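Side-chain contacts in concanavalin B (Canavalia ensiformis, PDB 6CAF), which is a chitinase-like seed protein of glycosyl hydrolase family 18 that may act by binding carbohydrate: residues L73-E76 with G77-G80; C87-L90 with E91-K95; G141-K145 with V146-G150; G261-I264 with P265-A268; A268-G271 with Q272-Y276. One frame throughout, in Å; residues are numbered along the deposited sequence. Where two conformers were deposited one is given.

Contact 1 (L73-E76 with G77-G80); sequences LELE and GVCG
Leu75 lies with its flank against the sulfur of Cys79, where the loop between strand 55-64 and helix 91-99 of the barrel doubles back on itself. Cys79 SG is 3.7 Å from Leu75 CD1 and hardly farther from CG and CB, so the sulfur runs beside the leucine chain. At the root of the same side chain, Val78 brings its CB to 3.8 Å from Leu75 CB. The cysteine can lie there because its SG stands between its own backbone N and carbonyl carbon (chi1 65°), where it also closes the disulfide with Cys87. Val78 and Cys79 both stand opposite Leu75, a classic beta bulge. Leu75 O receives Val78 N at 2.8 Å, from above the carbonyl plane, and Cys79 N at 3.0 Å, in the plane on a lone pair. In return, Leu75 N gives its hydrogen to Cys79 O at 2.9 Å. One residue back, the Glu74 chain bends at chi2 (-95°) and lays OE1, itself hydrogen-bonded to Ser82 OG, 3.5 Å from Gly80 CA; a side chain on this glycine would collide with that carboxylate. With Ile58 and Trp36 also touching Leu75, an apolar patch and a doubly gripped carbonyl meet at one residue, and the disulfide fixes the returning arm, which is consistent with a turn that has little freedom to open.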
loop_
_atom_site.group_PDB
_atom_site.type_symbol
_atom_site.label_atom_id
_atom_site.label_comp_id
_atom_site.label_asym_id
_atom_site.label_seq_id
_atom_site.Cartn_x
_atom_site.Cartn_y
_atom_site.Cartn_z
ATOM N N LEU A 73 -9.653 -2.070 -14.727
ATOM C CA LEU A 73 -8.580 -1.256 -14.226
ATOM C C LEU A 73 -8.337 -0.063 -15.144
ATOM O O LEU A 73 -8.199 -0.206 -16.359
ATOM C CB LEU A 73 -7.319 -2.116 -14.087
ATOM C CG LEU A 73 -6.129 -1.411 -13.423
ATOM C CD1 LEU A 73 -6.423 -1.109 -11.966
ATOM C CD2 LEU A 73 -4.919 -2.283 -13.552
ATOM N N GLU A 74 -8.271 1.112 -14.542
ATOM C CA GLU A 74 -7.920 2.329 -15.251
ATOM C C GLU A 74 -6.853 3.041 -14.431
ATOM O O GLU A 74 -7.089 3.432 -13.297
ATOM C CB GLU A 74 -9.138 3.248 -15.364
ATOM C CG GLU A 74 -10.208 2.772 -16.323
ATOM C CD GLU A 74 -10.085 3.358 -17.720
ATOM O OE1 GLU A 74 -9.070 3.988 -18.056
ATOM O OE2 GLU A 74 -11.033 3.168 -18.478
ATOM N N LEU A 75 -5.683 3.171 -15.022
ATOM C CA LEU A 75 -4.562 3.868 -14.398
ATOM C C LEU A 75 -4.416 5.193 -15.142
ATOM O O LEU A 75 -4.213 5.199 -16.369
ATOM C CB LEU A 75 -3.291 3.029 -14.507
ATOM C CG LEU A 75 -3.342 1.663 -13.801
ATOM C CD1 LEU A 75 -1.986 0.986 -13.906
ATOM C CD2 LEU A 75 -3.778 1.802 -12.351
ATOM N N GLU A 76 -4.553 6.302 -14.403
ATOM C CA GLU A 76 -4.714 7.634 -14.979
ATOM C C GLU A 76 -3.571 7.998 -15.911
ATOM O O GLU A 76 -2.412 8.067 -15.497
ATOM C CB GLU A 76 -4.837 8.665 -13.864
ATOM C CG GLU A 76 -5.184 10.060 -14.335
ATOM C CD GLU A 76 -5.041 11.071 -13.207
ATOM O OE1 GLU A 76 -5.858 10.978 -12.216
ATOM O OE2 GLU A 76 -4.073 11.924 -13.315
ATOM N N GLY A 77 -3.902 8.198 -17.180
ATOM C CA GLY A 77 -2.910 8.570 -18.168
ATOM C C GLY A 77 -1.919 7.477 -18.513
ATOM O O GLY A 77 -0.889 7.753 -19.160
ATOM N N VAL A 78 -2.213 6.257 -18.079
ATOM C CA VAL A 78 -1.283 5.149 -18.243
ATOM C C VAL A 78 -1.935 4.017 -19.053
ATOM O O VAL A 78 -1.426 3.607 -20.082
ATOM C CB VAL A 78 -0.811 4.606 -16.894
ATOM C CG1 VAL A 78 0.045 3.373 -17.079
ATOM C CG2 VAL A 78 -0.021 5.667 -16.143
ATOM N N CYS A 79 -3.091 3.544 -18.613
ATOM C CA CYS A 79 -3.741 2.450 -19.317
ATOM C C CYS A 79 -5.176 2.308 -18.920
ATOM O O CYS A 79 -5.591 2.798 -17.872
ATOM C CB CYS A 79 -3.020 1.115 -19.109
ATOM S SG CYS A 79 -3.046 0.524 -17.409
ATOM N N GLY A 80 -5.917 1.615 -19.778
ATOM C CA GLY A 80 -7.293 1.302 -19.539
ATOM C C GLY A 80 -8.074 1.728 -20.740
ATOM O O GLY A 80 -7.537 2.427 -21.640
#

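Contact 2 (C87-L90 with E91-K95); sequences CSFL and ESQIK
Ile94 folds its CG1 branch back over the carbonyl of Leu90, one turn earlier, with CG1 3.4 Å from Leu90 O. CG1 stands beside the backbone N, anti to the carbonyl carbon (chi1 -71°), which directs CD1 back to 4.1 Å from Leu90 CB. Under this apolar cover, Ile94 N donates to Leu90 O at 2.9 Å, nearly along the C=O axis. Beside it, Gln93 sends its amide to Phe89, NE2 lying 3.5 Å from CE1 with the ring and amide planes 55° apart. CG of Leu90 rests over one face of that ring, toward the rim. Farther out, the Gln93 amide is fixed by OE1, which accepts from Arg45 N, while Ile94 also packs on Leu44 and Leu148. With an alanine in place of Ile94, CG1 and CD1 are lost from over the Leu90 carbonyl, and a gap would probably open toward Leu44 and Leu148. On the polar flank, Glu91 N bonds to Ser88 O at 3.1 Å, and a water donates both to that oxygen and to Glu91 OE1. Lys95 NZ meets Glu91 OE2 from above the carboxylate plane in a salt bridge of 3.1 Å, and Lys145 N bonds to OE1. Held by an ammonium group, an amide and a water, and set in the first turn of helix 91-99, the Glu91 carboxylate is likely to stay ionised and to suit the positive end of the helix.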
loop_
_atom_site.group_PDB
_atom_site.type_symbol
_atom_site.label_atom_id
_atom_site.label_comp_id
_atom_site.label_asym_id
_atom_site.label_seq_id
_atom_site.Cartn_x
_atom_site.Cartn_y
_atom_site.Cartn_z
ATOM N N CYS A 87 -4.024 -2.183 -20.175
ATOM C CA CYS A 87 -3.225 -2.447 -18.975
ATOM C C CYS A 87 -2.485 -3.766 -19.046
ATOM O O CYS A 87 -1.500 -3.968 -18.348
ATOM C CB CYS A 87 -4.071 -2.368 -17.718
ATOM S SG CYS A 87 -4.762 -0.724 -17.361
ATOM N N SER A 88 -2.914 -4.657 -19.939
ATOM C CA SER A 88 -2.240 -5.934 -20.081
ATOM C C SER A 88 -0.808 -5.800 -20.600
ATOM O O SER A 88 -0.016 -6.737 -20.472
ATOM C CB SER A 88 -3.067 -6.869 -20.963
ATOM O OG SER A 88 -3.239 -6.308 -22.242
ATOM N N PHE A 89 -0.475 -4.647 -21.169
ATOM C CA PHE A 89 0.902 -4.394 -21.631
ATOM C C PHE A 89 1.865 -4.470 -20.438
ATOM O O PHE A 89 3.049 -4.725 -20.604
ATOM C CB PHE A 89 1.037 -3.024 -22.371
ATOM C CG PHE A 89 1.329 -1.814 -21.448
ATOM C CD1 PHE A 89 2.630 -1.445 -21.118
ATOM C CD2 PHE A 89 0.299 -1.017 -20.989
ATOM C CE1 PHE A 89 2.878 -0.342 -20.317
ATOM C CE2 PHE A 89 0.539 0.076 -20.173
ATOM C CZ PHE A 89 1.821 0.415 -19.832
ATOM N N LEU A 90 1.337 -4.278 -19.225
ATOM C CA LEU A 90 2.181 -4.289 -18.040
ATOM C C LEU A 90 2.638 -5.663 -17.587
ATOM O O LEU A 90 3.548 -5.771 -16.768
ATOM C CB LEU A 90 1.506 -3.547 -16.883
ATOM C CG LEU A 90 1.346 -2.039 -17.051
ATOM C CD1 LEU A 90 0.349 -1.491 -16.055
ATOM C CD2 LEU A 90 2.672 -1.319 -16.923
ATOM N N GLU A 91 2.072 -6.722 -18.164
ATOM C CA GLU A 91 2.415 -8.063 -17.719
ATOM C C GLU A 91 3.912 -8.316 -17.688
ATOM O O GLU A 91 4.447 -8.790 -16.680
ATOM C CB GLU A 91 1.754 -9.099 -18.605
ATOM C CG GLU A 91 2.044 -10.546 -18.222
ATOM C CD GLU A 91 1.510 -11.567 -19.211
ATOM O OE1 GLU A 91 0.347 -11.442 -19.651
ATOM O OE2 GLU A 91 2.231 -12.540 -19.483
ATOM N N SER A 92 4.601 -8.014 -18.789
ATOM C CA SER A 92 6.027 -8.324 -18.842
ATOM C C SER A 92 6.813 -7.505 -17.791
ATOM O O SER A 92 7.763 -8.012 -17.198
ATOM C CB SER A 92 6.587 -8.067 -20.248
ATOM O OG SER A 92 6.474 -6.701 -20.572
ATOM N N GLN A 93 6.414 -6.260 -17.556
ATOM C CA GLN A 93 7.082 -5.412 -16.586
ATOM C C GLN A 93 6.853 -5.915 -15.169
ATOM O O GLN A 93 7.771 -5.918 -14.334
ATOM C CB GLN A 93 6.652 -3.945 -16.708
ATOM C CG GLN A 93 7.128 -3.296 -17.989
ATOM C CD GLN A 93 6.624 -1.893 -18.176
ATOM O OE1 GLN A 93 6.883 -1.005 -17.348
ATOM N NE2 GLN A 93 5.939 -1.661 -19.296
ATOM N N ILE A 94 5.632 -6.363 -14.892
ATOM C CA ILE A 94 5.341 -6.934 -13.599
ATOM C C ILE A 94 6.230 -8.152 -13.343
ATOM O O ILE A 94 6.837 -8.313 -12.283
ATOM C CB ILE A 94 3.857 -7.317 -13.523
ATOM C CG1 ILE A 94 3.021 -6.044 -13.464
ATOM C CG2 ILE A 94 3.576 -8.221 -12.334
ATOM C CD1 ILE A 94 1.551 -6.255 -13.741
ATOM N N LYS A 95 6.300 -9.038 -14.329
ATOM C CA LYS A 95 7.065 -10.254 -14.165
ATOM C C LYS A 95 8.555 -9.963 -14.006
ATOM O O LYS A 95 9.209 -10.607 -13.184
ATOM C CB LYS A 95 6.787 -11.219 -15.309
ATOM C CG LYS A 95 5.382 -11.802 -15.158
ATOM C CD LYS A 95 4.942 -12.696 -16.290
ATOM C CE LYS A 95 3.657 -13.408 -15.911
ATOM N NZ LYS A 95 3.168 -14.229 -17.032
HETATM O O HOH W 1 -0.283 -9.470 -21.450
HETATM O O HOH W 2 3.417 -7.471 -21.433
#

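Contact 3 (G141-K145 with V146-G150); sequences GPLGK and VALDG
Leu143 and Leu148 meet methyl to methyl, CD1 to CD1 at 4.1 Å, with their side chains crossing at about a right angle. Both leucines take the same conformation: CG lies beside the backbone N (chi1 -70° in Leu143, -62° in Leu148) and the chain then runs extended, which lets the CD1 methyls reach across the four residues between them. Val146 fills the space nearer the backbone. Its CG1, anti to the carbonyl carbon, comes to 3.5 Å from Leu143 O, while CG2 takes the more hindered place between N and C and faces Leu143 CB at 4.3 Å. The carbonyl oxygen of Leu143 is thus buried against a methyl group and has no polar partner in the model. Lys145 turns the other way, its chain bent at chi3. Leu143 lies in a type I beta turn from Gly141 to Gly144, closed where Gly144 N bonds to Gly141 O at 2.9 Å; the backbone angles of Gly144 would jam a side chain against the preceding carbonyl. Phe134 of helix 120-135 and Ile94 of helix 91-99 complete the apolar cluster round both leucines. The cluster lies in an alpha-to-beta loop of the TIM barrel, the one joining helix 120-135 to strand 150-154.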
loop_
_atom_site.group_PDB
_atom_site.type_symbol
_atom_site.label_atom_id
_atom_site.label_comp_id
_atom_site.label_asym_id
_atom_site.label_seq_id
_atom_site.Cartn_x
_atom_site.Cartn_y
_atom_site.Cartn_z
ATOM N N GLY A 141 -6.380 -11.274 -17.285
ATOM C CA GLY A 141 -7.093 -10.202 -16.599
ATOM C C GLY A 141 -6.602 -8.841 -17.047
ATOM O O GLY A 141 -5.889 -8.706 -18.046
ATOM N N PRO A 142 -6.999 -7.807 -16.304
ATOM C CA PRO A 142 -6.651 -6.458 -16.708
ATOM C C PRO A 142 -5.155 -6.194 -16.887
ATOM O O PRO A 142 -4.790 -5.394 -17.727
ATOM C CB PRO A 142 -7.267 -5.613 -15.587
ATOM C CG PRO A 142 -8.468 -6.416 -15.167
ATOM C CD PRO A 142 -7.964 -7.822 -15.188
ATOM N N LEU A 143 -4.324 -6.846 -16.082
ATOM C CA LEU A 143 -2.871 -6.717 -16.140
ATOM C C LEU A 143 -2.209 -7.848 -16.898
ATOM O O LEU A 143 -1.016 -8.031 -16.814
ATOM C CB LEU A 143 -2.291 -6.583 -14.722
ATOM C CG LEU A 143 -2.618 -5.254 -14.028
ATOM C CD1 LEU A 143 -2.282 -5.337 -12.566
ATOM C CD2 LEU A 143 -1.874 -4.103 -14.677
ATOM N N GLY A 144 -2.991 -8.563 -17.702
ATOM C CA GLY A 144 -2.491 -9.738 -18.369
ATOM C C GLY A 144 -2.681 -10.971 -17.533
ATOM O O GLY A 144 -3.572 -11.053 -16.678
ATOM N N LYS A 145 -1.830 -11.951 -17.774
ATOM C CA LYS A 145 -1.849 -13.187 -17.026
ATOM C C LYS A 145 -0.729 -13.091 -15.990
ATOM O O LYS A 145 0.455 -13.201 -16.329
ATOM C CB LYS A 145 -1.672 -14.404 -17.924
ATOM C CG LYS A 145 -1.930 -15.706 -17.214
ATOM C CD LYS A 145 -1.983 -16.871 -18.200
ATOM C CE LYS A 145 -3.357 -17.003 -18.826
ATOM N NZ LYS A 145 -3.439 -18.235 -19.655
ATOM N N VAL A 146 -1.111 -12.803 -14.753
ATOM C CA VAL A 146 -0.166 -12.518 -13.691
ATOM C C VAL A 146 -0.559 -13.208 -12.397
ATOM O O VAL A 146 -1.726 -13.604 -12.224
ATOM C CB VAL A 146 -0.029 -10.992 -13.417
ATOM C CG1 VAL A 146 0.553 -10.252 -14.621
ATOM C CG2 VAL A 146 -1.350 -10.358 -12.990
ATOM N N ALA A 147 0.425 -13.331 -11.506
ATOM C CA ALA A 147 0.181 -13.707 -10.136
ATOM C C ALA A 147 0.854 -12.698 -9.254
ATOM O O ALA A 147 2.036 -12.794 -8.940
ATOM C CB ALA A 147 0.685 -15.105 -9.823
ATOM N N LEU A 148 0.118 -11.667 -8.914
ATOM C CA LEU A 148 0.645 -10.585 -8.093
ATOM C C LEU A 148 0.964 -11.073 -6.686
ATOM O O LEU A 148 0.453 -12.092 -6.225
ATOM C CB LEU A 148 -0.326 -9.415 -8.040
ATOM C CG LEU A 148 -0.626 -8.747 -9.386
ATOM C CD1 LEU A 148 -1.533 -7.534 -9.171
ATOM C CD2 LEU A 148 0.617 -8.341 -10.128
ATOM N N ASP A 149 1.816 -10.323 -5.995
ATOM C CA ASP A 149 2.260 -10.706 -4.680
ATOM C C ASP A 149 1.324 -10.362 -3.568
ATOM O O ASP A 149 1.504 -10.841 -2.447
ATOM C CB ASP A 149 3.616 -10.099 -4.433
ATOM C CG ASP A 149 4.618 -10.587 -5.421
ATOM O OD1 ASP A 149 5.032 -11.754 -5.310
ATOM O OD2 ASP A 149 4.934 -9.860 -6.382
ATOM N N GLY A 150 0.312 -9.544 -3.843
ATOM C CA GLY A 150 -0.624 -9.209 -2.807
ATOM C C GLY A 150 -1.705 -8.252 -3.244
ATOM O O GLY A 150 -1.678 -7.716 -4.345
#

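Contact 4 (G261-I264 with P265-A268); sequences GGYI and PPSA
Tyr263 reaches forward along two consecutive prolines, its ring slanting past Pro265 and its hydroxyl ending at Pro266. The CE2 corner lies 3.7 Å from Pro265 N and 4.0 Å from Pro265 CG, so it fits beside the junction of ring and backbone. Farther along, Tyr263 OH comes to 3.5 Å from Pro266 CD. In this side chain, CG anti to the backbone N (chi1 177°) swings the ring forward along the chain, so that CE2 meets Pro265 and OH meets Pro266. Ile264 leaves the backbone on the opposite side and supplies the second bump. Its CG2 methyl rests against both CD of Pro265, at 4.1 Å, and CB of Ala268, at 4.0 Å, filling the notch that forms where the chain swings into the helix. The CB of Ala268 points toward this methyl. Pro265 occupies the N-cap position, and its carbonyl oxygen takes a weak hydrogen bond from Ala268 N. The rings of the two prolines fix phi (-56° and -52°), which stiffens the chain as it enters the helix, and their shapes define the surface on which Tyr263 and Ile264 lie. Outside the segments, Tyr221 packs against Ile264, Pro265 and Ala268. Tyr300 of helix 300-308 donates its hydroxyl to Ile264 O and, with Ile304, touches Pro266, so the loop that follows strand 247-252 enters helix 266-273 in contact with Tyr221 and with helix 300-308.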
loop_
_atom_site.group_PDB
_atom_site.type_symbol
_atom_site.label_atom_id
_atom_site.label_comp_id
_atom_site.label_asym_id
_atom_site.label_seq_id
_atom_site.Cartn_x
_atom_site.Cartn_y
_atom_site.Cartn_z
ATOM N N GLY A 261 -0.418 18.431 5.509
ATOM C CA GLY A 261 0.734 18.234 6.366
ATOM C C GLY A 261 1.201 16.796 6.471
ATOM O O GLY A 261 0.605 15.892 5.879
ATOM N N GLY A 262 2.263 16.624 7.261
ATOM C CA GLY A 262 2.817 15.333 7.563
ATOM C C GLY A 262 4.122 14.993 6.873
ATOM O O GLY A 262 4.715 13.977 7.161
ATOM N N TYR A 263 4.585 15.817 5.944
ATOM C CA TYR A 263 5.867 15.540 5.330
ATOM C C TYR A 263 6.991 15.547 6.352
ATOM O O TYR A 263 7.107 16.467 7.176
ATOM C CB TYR A 263 6.160 16.568 4.214
ATOM C CG TYR A 263 7.520 16.407 3.567
ATOM C CD1 TYR A 263 7.758 15.400 2.662
ATOM C CD2 TYR A 263 8.584 17.216 3.924
ATOM C CE1 TYR A 263 8.991 15.236 2.089
ATOM C CE2 TYR A 263 9.824 17.046 3.367
ATOM C CZ TYR A 263 10.016 16.053 2.434
ATOM O OH TYR A 263 11.263 15.870 1.871
ATOM N N ILE A 264 7.842 14.528 6.268
ATOM C CA ILE A 264 8.971 14.398 7.158
ATOM C C ILE A 264 10.249 14.421 6.320
ATOM O O ILE A 264 10.509 13.526 5.536
ATOM C CB ILE A 264 8.949 13.072 7.980
ATOM C CG1 ILE A 264 7.577 12.797 8.584
ATOM C CG2 ILE A 264 10.030 13.145 9.040
ATOM C CD1 ILE A 264 7.503 11.598 9.469
ATOM N N PRO A 265 11.058 15.455 6.467
ATOM C CA PRO A 265 12.304 15.419 5.726
ATOM C C PRO A 265 13.108 14.176 6.023
ATOM O O PRO A 265 13.123 13.717 7.172
ATOM C CB PRO A 265 13.032 16.673 6.213
ATOM C CG PRO A 265 11.949 17.606 6.658
ATOM C CD PRO A 265 10.907 16.692 7.247
ATOM N N PRO A 266 13.769 13.609 4.988
ATOM C CA PRO A 266 14.486 12.362 5.241
ATOM C C PRO A 266 15.441 12.398 6.432
ATOM O O PRO A 266 15.493 11.427 7.207
ATOM C CB PRO A 266 15.230 12.114 3.932
ATOM C CG PRO A 266 14.298 12.684 2.904
ATOM C CD PRO A 266 13.685 13.911 3.545
ATOM N N SER A 267 16.193 13.490 6.601
ATOM C CA SER A 267 17.129 13.512 7.734
ATOM C C SER A 267 16.375 13.477 9.078
ATOM O O SER A 267 16.845 12.893 10.075
ATOM C CB SER A 267 18.014 14.744 7.665
ATOM O OG SER A 267 17.252 15.921 7.868
ATOM N N ALA A 268 15.201 14.110 9.111
ATOM C CA ALA A 268 14.379 14.092 10.330
ATOM C C ALA A 268 13.770 12.714 10.555
ATOM O O ALA A 268 13.653 12.247 11.689
ATOM C CB ALA A 268 13.282 15.122 10.256
#

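Contact 5 (A268-G271 with Q272-Y276); sequences ALIG and QVLPY
Leu274 sets one methyl against each of Leu269 and Ile270 on the buried flank of the helix: CD2 is 3.9 Å from Leu269 CD1, and CD1 is 4.0 Å from Ile270 CD1. Beneath them, Leu274 N donates to Leu269 O at 2.9 Å in an almost straight bond (176° at the hydrogen), and CG of Leu274 sits close over the same oxygen, at 3.3 Å. The bond spans five residues, the mark of a pi-type turn. Leu269 contributes by turning its CG anti to the backbone N (chi1 179°), which brings CD1 forward to Leu274. An alanine in place of Leu274 removes both methyls and would probably open a gap between Leu269, Ile270 and Leu249 of strand 247-252. To this packed part also belongs Ala268 O, bonded by Gln272 N at 2.8 Å and only weakly by Val273 N. In the conformer given, Gln272 OE1 is hydrogen-bonded to Tyr221 OH. The side toward solvent is looser. Pro275, lacking an N-H, presents CD (3.2 Å) and CG to Ile270 O instead of a donor, and Tyr276 merely brings CE2 near the carbonyl of exposed Gly271. Leu269 and Ile270 also rest on Ile304 of helix 300-308. The helix widens into a pi-type turn and is followed by a 3-10 segment, in the part of the chain that links strand 247-252 to strand 284-290 of the TIM barrel.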
loop_
_atom_site.group_PDB
_atom_site.type_symbol
_atom_site.label_atom_id
_atom_site.label_comp_id
_atom_site.label_asym_id
_atom_site.label_seq_id
_atom_site.Cartn_x
_atom_site.Cartn_y
_atom_site.Cartn_z
ATOM N N ALA A 268 15.201 14.110 9.111
ATOM C CA ALA A 268 14.379 14.092 10.330
ATOM C C ALA A 268 13.770 12.714 10.555
ATOM O O ALA A 268 13.653 12.247 11.689
ATOM C CB ALA A 268 13.282 15.122 10.256
ATOM N N LEU A 269 13.370 12.056 9.480
ATOM C CA LEU A 269 12.805 10.715 9.632
ATOM C C LEU A 269 13.846 9.799 10.277
ATOM O O LEU A 269 13.576 9.087 11.266
ATOM C CB LEU A 269 12.362 10.173 8.276
ATOM C CG LEU A 269 11.771 8.765 8.316
ATOM C CD1 LEU A 269 10.516 8.726 9.152
ATOM C CD2 LEU A 269 11.487 8.237 6.920
ATOM N N ILE A 270 15.058 9.828 9.745
ATOM C CA ILE A 270 16.113 8.944 10.212
ATOM C C ILE A 270 16.612 9.299 11.602
ATOM O O ILE A 270 16.834 8.437 12.442
ATOM C CB ILE A 270 17.285 8.977 9.239
ATOM C CG1 ILE A 270 16.858 8.343 7.924
ATOM C CG2 ILE A 270 18.535 8.317 9.825
ATOM C CD1 ILE A 270 16.587 6.860 8.019
ATOM N N GLY A 271 16.754 10.582 11.856
ATOM C CA GLY A 271 17.363 11.018 13.101
ATOM C C GLY A 271 16.409 11.332 14.239
ATOM O O GLY A 271 16.736 11.124 15.411
ATOM N N GLN A 272 15.249 11.874 13.905
ATOM C CA GLN A 272 14.295 12.407 14.884
ATOM C C GLN A 272 13.110 11.503 15.137
ATOM O O GLN A 272 12.477 11.640 16.167
ATOM C CB GLN A 272 13.701 13.762 14.438
ATOM C CG GLN A 272 14.673 14.913 14.260
ATOM C CD GLN A 272 13.989 16.190 13.774
ATOM O OE1 GLN A 272 12.786 16.428 14.010
ATOM N NE2 GLN A 272 14.751 17.014 13.075
ATOM N N VAL A 273 12.740 10.666 14.156
ATOM C CA VAL A 273 11.502 9.908 14.250
ATOM C C VAL A 273 11.743 8.422 14.463
ATOM O O VAL A 273 11.395 7.881 15.522
ATOM C CB VAL A 273 10.607 10.150 13.017
ATOM C CG1 VAL A 273 9.339 9.302 13.090
ATOM C CG2 VAL A 273 10.271 11.630 12.906
ATOM N N LEU A 274 12.373 7.756 13.503
ATOM C CA LEU A 274 12.509 6.325 13.594
ATOM C C LEU A 274 13.135 5.802 14.893
ATOM O O LEU A 274 12.656 4.791 15.431
ATOM C CB LEU A 274 13.243 5.765 12.374
ATOM C CG LEU A 274 12.569 5.933 11.011
ATOM C CD1 LEU A 274 13.431 5.325 9.924
ATOM C CD2 LEU A 274 11.169 5.339 10.974
ATOM N N PRO A 275 14.204 6.453 15.390
ATOM C CA PRO A 275 14.819 5.885 16.590
ATOM C C PRO A 275 13.907 5.830 17.799
ATOM O O PRO A 275 14.176 5.091 18.754
ATOM C CB PRO A 275 16.011 6.818 16.863
ATOM C CG PRO A 275 16.310 7.410 15.513
ATOM C CD PRO A 275 14.962 7.599 14.895
ATOM N N TYR A 276 12.843 6.610 17.741
ATOM C CA TYR A 276 11.995 6.837 18.872
ATOM C C TYR A 276 10.627 6.193 18.763
ATOM O O TYR A 276 9.745 6.477 19.551
ATOM C CB TYR A 276 11.882 8.337 19.116
ATOM C CG TYR A 276 13.199 8.948 19.431
ATOM C CD1 TYR A 276 13.865 8.585 20.555
ATOM C CD2 TYR A 276 13.819 9.837 18.560
ATOM C CE1 TYR A 276 15.092 9.142 20.865
ATOM C CE2 TYR A 276 15.056 10.370 18.839
ATOM C CZ TYR A 276 15.695 10.005 20.002
ATOM O OH TYR A 276 16.922 10.523 20.317
#

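The five contacts form two clusters on the barrel. Contacts 1, 2 and 3 adjoin: the Cys79–Cys87 disulfide joins contact 1 to contact 2, Leu73 CD2 of contact 1 packs at 3.7 Å on Leu143 CD2 of contact 3, and Glu91 OE1 of contact 2 lies 2.9 Å from Lys145 N of contact 3, the centres of these last two being about 8 Å apart. Contacts 4 and 5 share Ala268 and helix 266-273, and Ile264 CG2 of contact 4 comes to 3.5 Å from Leu269 N of contact 5. Between the clusters nothing touches; the centres of contacts 2 and 5 lie about 37 Å apart, across the middle of the chain.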